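Local coordinates for Galactose/lactose metabolism regulatory protein GAL80 (PDB 3BTV), which represses the yeast lactose and galactose metabolic genes by binding GAL4 and blocking its transcriptional activation when no inducing sugar is present, at residues Leu81-Ile95 and Leu109-Phe123. The protein carries 1 engineered substitution. Sequence-based numbering, arbitrary orientation.
Sequences LESFASSSTIDMIVI and LLEFSKNNPNLKYLF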
loop_
_atom_site.group_PDB
_atom_site.type_symbol
_atom_site.label_atom_id
_atom_site.label_comp_id
_atom_site.label_asym_id
_atom_site.label_seq_id
_atom_site.Cartn_x
_atom_site.Cartn_y
_atom_site.Cartn_z
ATOM N N LEU B 81 13.730 22.808 39.030
ATOM C CA LEU B 81 12.663 22.980 38.057
ATOM C C LEU B 81 11.701 24.036 38.588
ATOM O O LEU B 81 11.144 24.829 37.830
ATOM C CB LEU B 81 11.929 21.659 37.823
ATOM C CG LEU B 81 10.867 21.645 36.716
ATOM C CD1 LEU B 81 11.479 22.016 35.373
ATOM C CD2 LEU B 81 10.170 20.287 36.638
ATOM N N GLU B 82 11.523 24.043 39.904
ATOM C CA GLU B 82 10.623 24.985 40.557
ATOM C C GLU B 82 11.041 26.434 40.333
ATOM O O GLU B 82 10.234 27.262 39.916
ATOM C CB GLU B 82 10.548 24.699 42.054
ATOM C CG GLU B 82 9.826 25.772 42.840
ATOM C CD GLU B 82 9.524 25.340 44.254
ATOM O OE1 GLU B 82 9.603 24.125 44.530
ATOM O OE2 GLU B 82 9.203 26.214 45.086
ATOM N N SER B 83 12.300 26.739 40.629
ATOM C CA SER B 83 12.832 28.072 40.382
ATOM C C SER B 83 12.685 28.432 38.905
ATOM O O SER B 83 12.157 29.490 38.561
ATOM C CB SER B 83 14.299 28.147 40.806
ATOM O OG SER B 83 15.050 27.095 40.224
ATOM N N PHE B 84 13.143 27.538 38.035
ATOM C CA PHE B 84 13.023 27.730 36.591
ATOM C C PHE B 84 11.597 28.113 36.186
ATOM O O PHE B 84 11.378 29.150 35.556
ATOM C CB PHE B 84 13.472 26.464 35.845
ATOM C CG PHE B 84 13.386 26.565 34.338
ATOM C CD1 PHE B 84 14.406 27.162 33.606
ATOM C CD2 PHE B 84 12.294 26.046 33.656
ATOM C CE1 PHE B 84 14.337 27.252 32.228
ATOM C CE2 PHE B 84 12.213 26.126 32.260
ATOM C CZ PHE B 84 13.236 26.729 31.544
ATOM N N ALA B 85 10.631 27.279 36.564
ATOM C CA ALA B 85 9.244 27.452 36.135
ATOM C C ALA B 85 8.569 28.669 36.762
ATOM O O ALA B 85 7.654 29.251 36.174
ATOM C CB ALA B 85 8.438 26.193 36.429
ATOM N N SER B 86 9.018 29.042 37.958
ATOM C CA SER B 86 8.433 30.157 38.687
ATOM C C SER B 86 8.924 31.496 38.154
ATOM O O SER B 86 8.188 32.483 38.162
ATOM C CB SER B 86 8.749 30.041 40.178
ATOM O OG SER B 86 8.219 28.840 40.713
ATOM N N SER B 87 10.171 31.523 37.691
ATOM C CA SER B 87 10.782 32.753 37.200
ATOM C C SER B 87 9.825 33.550 36.323
ATOM O O SER B 87 9.004 32.981 35.610
ATOM C CB SER B 87 12.067 32.448 36.426
ATOM O OG SER B 87 12.651 33.638 35.913
ATOM N N SER B 88 9.937 34.871 36.383
ATOM C CA SER B 88 9.106 35.744 35.567
ATOM C C SER B 88 9.916 36.343 34.427
ATOM O O SER B 88 9.417 37.173 33.669
ATOM C CB SER B 88 8.493 36.850 36.422
ATOM O OG SER B 88 9.467 37.427 37.275
ATOM N N THR B 89 11.169 35.915 34.307
ATOM C CA THR B 89 12.027 36.361 33.216
ATOM C C THR B 89 11.750 35.557 31.953
ATOM O O THR B 89 12.414 35.744 30.935
ATOM C CB THR B 89 13.516 36.223 33.576
ATOM O OG1 THR B 89 13.818 34.850 33.852
ATOM C CG2 THR B 89 13.849 37.066 34.800
ATOM N N ILE B 90 10.759 34.671 32.026
ATOM C CA ILE B 90 10.472 33.730 30.944
ATOM C C ILE B 90 9.111 33.955 30.290
ATOM O O ILE B 90 8.086 34.027 30.969
ATOM C CB ILE B 90 10.511 32.273 31.440
ATOM C CG1 ILE B 90 11.838 31.970 32.136
ATOM C CG2 ILE B 90 10.283 31.315 30.278
ATOM C CD1 ILE B 90 11.859 30.624 32.839
ATOM N N ASP B 91 9.104 34.037 28.964
ATOM C CA ASP B 91 7.868 34.222 28.206
ATOM C C ASP B 91 7.451 32.944 27.482
ATOM O O ASP B 91 6.264 32.619 27.394
ATOM C CB ASP B 91 8.035 35.345 27.187
ATOM C CG ASP B 91 8.520 36.629 27.816
ATOM O OD1 ASP B 91 8.154 36.899 28.980
ATOM O OD2 ASP B 91 9.265 37.370 27.140
ATOM N N MET B 92 8.434 32.231 26.949
ATOM C CA MET B 92 8.174 30.973 26.269
ATOM C C MET B 92 9.045 29.855 26.819
ATOM O O MET B 92 10.270 29.973 26.859
ATOM C CB MET B 92 8.408 31.108 24.765
ATOM C CG MET B 92 8.364 29.766 24.033
ATOM S SD MET B 92 8.573 29.873 22.237
ATOM C CE MET B 92 7.020 30.618 21.772
ATOM N N ILE B 93 8.412 28.766 27.242
ATOM C CA ILE B 93 9.156 27.604 27.714
ATOM C C ILE B 93 9.239 26.560 26.608
ATOM O O ILE B 93 8.236 26.237 25.972
ATOM C CB ILE B 93 8.530 26.998 28.987
ATOM C CG1 ILE B 93 8.753 27.936 30.179
ATOM C CG2 ILE B 93 9.124 25.633 29.277
ATOM C CD1 ILE B 93 8.000 27.534 31.433
ATOM N N VAL B 94 10.447 26.061 26.369
ATOM C CA VAL B 94 10.662 25.011 25.384
ATOM C C VAL B 94 11.140 23.748 26.083
ATOM O O VAL B 94 12.107 23.781 26.836
ATOM C CB VAL B 94 11.714 25.419 24.339
ATOM C CG1 VAL B 94 11.813 24.357 23.256
ATOM C CG2 VAL B 94 11.357 26.758 23.731
ATOM N N ILE B 95 10.448 22.640 25.853
ATOM C CA ILE B 95 10.875 21.355 26.393
ATOM C C ILE B 95 11.445 20.497 25.266
ATOM O O ILE B 95 10.713 20.057 24.375
ATOM C CB ILE B 95 9.722 20.602 27.071
ATOM C CG1 ILE B 95 9.476 21.149 28.475
ATOM C CG2 ILE B 95 10.044 19.129 27.186
ATOM C CD1 ILE B 95 8.738 22.450 28.498
ATOM N N LEU B 109 6.126 21.399 36.144
ATOM C CA LEU B 109 6.523 22.662 35.532
ATOM C C LEU B 109 5.311 23.573 35.325
ATOM O O LEU B 109 5.340 24.749 35.672
ATOM C CB LEU B 109 7.231 22.397 34.195
ATOM C CG LEU B 109 7.890 23.577 33.469
ATOM C CD1 LEU B 109 9.021 23.091 32.576
ATOM C CD2 LEU B 109 6.871 24.366 32.655
ATOM N N LEU B 110 4.250 23.022 34.744
ATOM C CA LEU B 110 3.037 23.797 34.517
ATOM C C LEU B 110 2.471 24.302 35.837
ATOM O O LEU B 110 1.914 25.398 35.907
ATOM C CB LEU B 110 1.988 22.961 33.789
ATOM C CG LEU B 110 2.088 22.943 32.268
ATOM C CD1 LEU B 110 1.159 21.899 31.697
ATOM C CD2 LEU B 110 1.774 24.327 31.700
ATOM N N GLU B 111 2.619 23.503 36.887
ATOM C CA GLU B 111 2.120 23.900 38.197
ATOM C C GLU B 111 2.923 25.062 38.773
ATOM O O GLU B 111 2.344 26.057 39.207
ATOM C CB GLU B 111 2.096 22.716 39.163
ATOM C CG GLU B 111 1.332 22.991 40.450
ATOM C CD GLU B 111 -0.151 23.229 40.213
ATOM O OE1 GLU B 111 -0.598 23.091 39.053
ATOM O OE2 GLU B 111 -0.871 23.550 41.184
ATOM N N PHE B 112 4.250 24.938 38.778
ATOM C CA PHE B 112 5.111 26.020 39.260
ATOM C C PHE B 112 4.967 27.232 38.345
ATOM O O PHE B 112 5.159 28.373 38.761
ATOM C CB PHE B 112 6.580 25.583 39.294
ATOM C CG PHE B 112 6.858 24.427 40.216
ATOM C CD1 PHE B 112 7.317 23.217 39.712
ATOM C CD2 PHE B 112 6.675 24.552 41.586
ATOM C CE1 PHE B 112 7.580 22.151 40.556
ATOM C CE2 PHE B 112 6.935 23.492 42.436
ATOM C CZ PHE B 112 7.389 22.290 41.922
ATOM N N SER B 113 4.634 26.958 37.086
ATOM C CA SER B 113 4.445 27.992 36.075
ATOM C C SER B 113 3.509 29.099 36.542
ATOM O O SER B 113 3.551 30.221 36.033
ATOM C CB SER B 113 3.875 27.366 34.802
ATOM O OG SER B 113 3.148 28.323 34.049
ATOM N N LYS B 114 2.654 28.773 37.505
ATOM C CA LYS B 114 1.624 29.703 37.942
ATOM C C LYS B 114 2.213 30.950 38.592
ATOM O O LYS B 114 1.546 31.979 38.679
ATOM C CB LYS B 114 0.611 28.998 38.849
ATOM C CG LYS B 114 -0.073 27.826 38.146
ATOM C CD LYS B 114 -1.249 27.261 38.931
ATOM C CE LYS B 114 -2.017 26.246 38.086
ATOM N NZ LYS B 114 -3.150 25.623 38.830
ATOM N N ASN B 115 3.472 30.860 39.015
ATOM C CA ASN B 115 4.176 31.988 39.630
ATOM C C ASN B 115 4.803 32.919 38.592
ATOM O O ASN B 115 5.474 33.895 38.940
ATOM C CB ASN B 115 5.261 31.489 40.591
ATOM C CG ASN B 115 4.723 30.530 41.634
ATOM O OD1 ASN B 115 5.481 29.796 42.267
ATOM N ND2 ASN B 115 3.407 30.532 41.817
ATOM N N ASN B 116 4.592 32.604 37.319
ATOM C CA ASN B 116 5.087 33.436 36.229
ATOM C C ASN B 116 3.948 34.069 35.440
ATOM O O ASN B 116 3.372 33.436 34.557
ATOM C CB ASN B 116 5.973 32.622 35.285
ATOM C CG ASN B 116 6.581 33.469 34.180
ATOM O OD1 ASN B 116 6.375 34.682 34.121
ATOM N ND2 ASN B 116 7.343 32.828 33.301
ATOM N N PRO B 117 3.627 35.330 35.757
ATOM C CA PRO B 117 2.557 36.098 35.110
ATOM C C PRO B 117 2.861 36.395 33.645
ATOM O O PRO B 117 1.958 36.751 32.883
ATOM C CB PRO B 117 2.534 37.407 35.911
ATOM C CG PRO B 117 3.198 37.078 37.208
ATOM C CD PRO B 117 4.244 36.076 36.866
ATOM N N ASN B 118 4.122 36.243 33.254
ATOM C CA ASN B 118 4.542 36.581 31.901
ATOM C C ASN B 118 4.501 35.403 30.924
ATOM O O ASN B 118 4.550 35.599 29.709
ATOM C CB ASN B 118 5.941 37.198 31.928
ATOM C CG ASN B 118 6.037 38.368 32.888
ATOM O OD1 ASN B 118 6.989 38.478 33.661
ATOM N ND2 ASN B 118 5.040 39.245 32.852
ATOM N N LEU B 119 4.414 34.184 31.449
ATOM C CA LEU B 119 4.400 33.004 30.588
ATOM C C LEU B 119 3.263 33.071 29.579
ATOM O O LEU B 119 2.095 33.200 29.946
ATOM C CB LEU B 119 4.301 31.710 31.402
ATOM C CG LEU B 119 4.553 30.448 30.565
ATOM C CD1 LEU B 119 6.007 30.368 30.123
ATOM C CD2 LEU B 119 4.154 29.191 31.313
ATOM N N LYS B 120 3.615 32.980 28.302
ATOM C CA LYS B 120 2.634 33.063 27.230
ATOM C C LYS B 120 2.649 31.814 26.360
ATOM O O LYS B 120 1.652 31.482 25.719
ATOM C CB LYS B 120 2.913 34.288 26.354
ATOM C CG LYS B 120 2.887 35.610 27.099
ATOM C CD LYS B 120 1.489 35.948 27.587
ATOM C CE LYS B 120 1.471 37.266 28.355
ATOM N NZ LYS B 120 2.198 37.180 29.652
ATOM N N TYR B 121 3.783 31.122 26.337
ATOM C CA TYR B 121 3.962 30.027 25.400
ATOM C C TYR B 121 4.597 28.787 25.994
ATOM O O TYR B 121 5.543 28.872 26.778
ATOM C CB TYR B 121 4.805 30.489 24.214
ATOM C CG TYR B 121 4.224 31.665 23.469
ATOM C CD1 TYR B 121 4.757 32.941 23.620
ATOM C CD2 TYR B 121 3.140 31.503 22.617
ATOM C CE1 TYR B 121 4.227 34.022 22.937
ATOM C CE2 TYR B 121 2.602 32.576 21.932
ATOM C CZ TYR B 121 3.147 33.832 22.096
ATOM O OH TYR B 121 2.609 34.898 21.413
ATOM N N LEU B 122 4.076 27.633 25.591
ATOM C CA LEU B 122 4.702 26.358 25.911
ATOM C C LEU B 122 4.962 25.575 24.633
ATOM O O LEU B 122 4.037 25.262 23.878
ATOM C CB LEU B 122 3.843 25.534 26.867
ATOM C CG LEU B 122 4.405 24.135 27.138
ATOM C CD1 LEU B 122 5.764 24.235 27.844
ATOM C CD2 LEU B 122 3.422 23.305 27.960
ATOM N N PHE B 123 6.228 25.261 24.397
ATOM C CA PHE B 123 6.656 24.614 23.165
ATOM C C PHE B 123 7.174 23.222 23.512
ATOM O O PHE B 123 8.144 23.089 24.262
ATOM C CB PHE B 123 7.773 25.453 22.543
ATOM C CG PHE B 123 8.165 25.038 21.150
ATOM C CD1 PHE B 123 9.014 25.839 20.399
ATOM C CD2 PHE B 123 7.700 23.865 20.593
ATOM C CE1 PHE B 123 9.387 25.475 19.116
ATOM C CE2 PHE B 123 8.066 23.496 19.306
ATOM C CZ PHE B 123 8.912 24.297 18.570
#
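Ile93 and Leu122 pair as neighbours in the parallel sheet of a Rossmann fold, where strands 92-95 and 121-125 are joined through helix 102-112 as a beta-alpha-beta unit. The pairing is a ladder: Ile93 N gives to Tyr121 O, Phe123 N to Ile93 O at 2.7 Å, and Ile95 N to Phe123 O. At its start Asp91 O accepts both Lys120 N and Tyr121 N, while the Asp91 carboxylate turns to Arg22 on strand 21-26. On the sheet face carrying Ile93, CD1 of that residue meets Leu109 CD2 at 3.6 Å, the two side chains lying alongside with their ends pointing opposite ways, and Leu119 CD1 closes on Ile93 CG1. Helix 81-86 packs beside this core: Ala85 CB rests 3.5 Å from Phe112 CB, and Glu82 lays its CB over the centre of the Phe112 ring, 3.8 Å from the centroid. Asn116, its CG swung away from its own backbone N (chi1 -176°), sends ND2 to Ile90 O at 2.7 Å, nearly in its amide plane, while OD1 accepts Asn118 N in an Asx turn. A leucine at Asn116 would probably leave Ile90 O without this donor and free the turn to shift. Apolar side chains thus join helix 102-112 to the sheet and to helix 81-86, while one amide, gripped at both ends, ties together the two loops that lead into the strands.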